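Local structure of uncharacterized protein (Bacteroides caccae, 4L7A) at residues 205-210 / 249-254. The protein is of unknown function but is probably a zinc-dependent metallopeptidase. Sequence-based numbering, arbitrary orientation.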
loop_
_atom_site.group_PDB
_atom_site.type_symbol
_atom_site.label_atom_id
_atom_site.label_comp_id
_atom_site.label_asym_id
_atom_site.label_seq_id
_atom_site.Cartn_x
_atom_site.Cartn_y
_atom_site.Cartn_z
ATOM N N CYS A 205 -8.879 0.092 1.108
ATOM C CA CYS A 205 -9.779 0.908 0.246
ATOM C C CYS A 205 -10.159 2.220 0.928
ATOM O O CYS A 205 -10.117 3.299 0.322
ATOM C CB CYS A 205 -11.025 0.145 -0.149
ATOM S SG CYS A 205 -10.712 -1.276 -1.269
ATOM N N PHE A 206 -10.513 2.141 2.202
ATOM C CA PHE A 206 -10.883 3.325 2.920
ATOM C C PHE A 206 -9.736 4.332 2.938
ATOM O O PHE A 206 -9.971 5.532 2.725
ATOM C CB PHE A 206 -11.312 3.006 4.354
ATOM C CG PHE A 206 -11.864 4.189 5.079
ATOM C CD1 PHE A 206 -13.072 4.752 4.684
ATOM C CD2 PHE A 206 -11.164 4.764 6.116
ATOM C CE1 PHE A 206 -13.609 5.878 5.328
ATOM C CE2 PHE A 206 -11.690 5.876 6.788
ATOM C CZ PHE A 206 -12.933 6.436 6.386
ATOM N N LEU A 207 -8.499 3.858 3.125
ATOM C CA LEU A 207 -7.395 4.764 3.214
ATOM C C LEU A 207 -6.982 5.382 1.882
ATOM O O LEU A 207 -6.486 6.461 1.887
ATOM C CB LEU A 207 -6.176 4.102 3.904
ATOM C CG LEU A 207 -6.332 3.768 5.374
ATOM C CD1 LEU A 207 -5.019 3.164 5.944
ATOM C CD2 LEU A 207 -6.699 5.053 6.134
ATOM N N THR A 208 -7.173 4.689 0.761
ATOM C CA THR A 208 -6.653 5.122 -0.520
ATOM C C THR A 208 -7.731 5.667 -1.509
ATOM O O THR A 208 -7.414 6.531 -2.307
ATOM C CB THR A 208 -5.910 3.998 -1.266
ATOM O OG1 THR A 208 -6.776 2.877 -1.491
ATOM C CG2 THR A 208 -4.729 3.532 -0.493
ATOM N N TYR A 209 -8.982 5.188 -1.424
ATOM C CA TYR A 209 -10.061 5.651 -2.341
ATOM C C TYR A 209 -10.443 7.128 -2.101
ATOM O O TYR A 209 -10.710 7.509 -0.952
ATOM C CB TYR A 209 -11.321 4.815 -2.170
ATOM C CG TYR A 209 -11.312 3.442 -2.818
ATOM C CD1 TYR A 209 -10.131 2.832 -3.212
ATOM C CD2 TYR A 209 -12.493 2.692 -2.895
ATOM C CE1 TYR A 209 -10.134 1.569 -3.807
ATOM C CE2 TYR A 209 -12.499 1.424 -3.470
ATOM C CZ TYR A 209 -11.336 0.878 -3.935
ATOM O OH TYR A 209 -11.339 -0.364 -4.475
ATOM N N PRO A 210 -10.421 7.960 -3.153
ATOM C CA PRO A 210 -11.004 9.257 -2.954
ATOM C C PRO A 210 -12.496 9.074 -2.669
ATOM O O PRO A 210 -13.123 8.043 -2.990
ATOM C CB PRO A 210 -10.814 9.954 -4.301
ATOM C CG PRO A 210 -9.657 9.255 -4.959
ATOM C CD PRO A 210 -9.786 7.832 -4.470
ATOM N N ASP A 249 -10.230 7.782 10.058
ATOM C CA ASP A 249 -10.737 8.860 9.177
ATOM C C ASP A 249 -9.687 9.949 9.013
ATOM O O ASP A 249 -9.424 10.410 7.894
ATOM C CB ASP A 249 -12.096 9.452 9.651
ATOM C CG ASP A 249 -12.766 10.326 8.574
ATOM O OD1 ASP A 249 -12.852 9.946 7.349
ATOM O OD2 ASP A 249 -13.209 11.437 8.920
ATOM N N LEU A 250 -9.051 10.323 10.114
ATOM C CA LEU A 250 -7.974 11.285 10.049
ATOM C C LEU A 250 -6.831 10.777 9.163
ATOM O O LEU A 250 -6.274 11.538 8.381
ATOM C CB LEU A 250 -7.470 11.573 11.458
ATOM C CG LEU A 250 -6.330 12.572 11.526
ATOM C CD1 LEU A 250 -6.755 13.889 10.878
ATOM C CD2 LEU A 250 -5.845 12.758 13.032
ATOM N N LEU A 251 -6.461 9.507 9.336
ATOM C CA LEU A 251 -5.391 8.902 8.549
ATOM C C LEU A 251 -5.754 8.913 7.065
ATOM O O LEU A 251 -4.922 9.252 6.227
ATOM C CB LEU A 251 -5.027 7.482 9.023
ATOM C CG LEU A 251 -3.908 6.729 8.269
ATOM C CD1 LEU A 251 -2.610 7.460 8.292
ATOM C CD2 LEU A 251 -3.673 5.399 8.898
ATOM N N ARG A 252 -6.990 8.578 6.741
ATOM C CA ARG A 252 -7.455 8.700 5.336
ATOM C C ARG A 252 -7.232 10.114 4.753
ATOM O O ARG A 252 -6.754 10.257 3.624
ATOM C CB ARG A 252 -8.936 8.299 5.209
ATOM C CG ARG A 252 -9.511 8.493 3.788
ATOM C CD ARG A 252 -11.039 8.262 3.778
ATOM N NE ARG A 252 -11.693 9.267 4.596
ATOM C CZ ARG A 252 -12.044 10.484 4.148
ATOM N NH1 ARG A 252 -11.832 10.832 2.896
ATOM N NH2 ARG A 252 -12.609 11.378 4.960
ATOM N N LYS A 253 -7.562 11.139 5.541
ATOM C CA LYS A 253 -7.453 12.518 5.097
ATOM C C LYS A 253 -6.023 12.947 4.974
ATOM O O LYS A 253 -5.678 13.646 4.035
ATOM C CB LYS A 253 -8.193 13.458 6.038
ATOM C CG LYS A 253 -9.699 13.430 5.823
ATOM C CD LYS A 253 -10.497 13.532 7.139
ATOM C CE LYS A 253 -10.408 14.897 7.774
ATOM N NZ LYS A 253 -11.482 15.752 7.267
ATOM N N VAL A 254 -5.198 12.520 5.920
ATOM C CA VAL A 254 -3.782 12.844 5.886
ATOM C C VAL A 254 -3.094 12.205 4.657
ATOM O O VAL A 254 -2.338 12.868 3.963
ATOM C CB VAL A 254 -3.111 12.484 7.212
ATOM C CG1 VAL A 254 -1.590 12.473 7.083
ATOM C CG2 VAL A 254 -3.578 13.486 8.294
HETATM O O HOH W 1 -7.108 8.956 1.203
HETATM O O HOH W 2 -9.871 9.499 0.730
#
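Helix-helix packing in the helical part of this putative zinc metallopeptidase joins the C-terminal turn of helix 195-208 to the start of helix 248-260, with the backbones closest at Leu207 and Arg252, whose CA atoms lie 4.5 Å apart. Phe206, with CG anti to the backbone N (chi1 -173°), carries its ring across to the second helix. Arg252 CD sits over one face of the Phe206 ring, 3.8 Å from its centroid and 14° off the normal, which meets the geometry of a CH-pi contact. The same methylene also rests against Phe206 O, so ring and carbonyl together hold the arginine stem. Elsewhere the ring packs edge-to-face with Trp214 of helix 211-244.

Leu207 sends CD2 against the opposing backbone, 3.6 Å from Arg252 N, and against Leu251 CG; its CD1 meets Leu251 CD2. Leu207 O and Arg252 O both accept from one water, which thereby bridges the two helices. At Tyr209, the first residue to leave helical geometry, the carbonyl accepts from a second water that in turn accepts from Arg252 NH1.

A bend at chi3 (64°) turns the guanidinium back along its own helix to Asp249, one turn earlier. The grip is side-on: Arg252 NE, at 3.1 Å, meets the anti lone pair of Asp249 OD1, while Arg252 NH2 reaches that same oxygen at 2.8 Å from above the carboxylate plane.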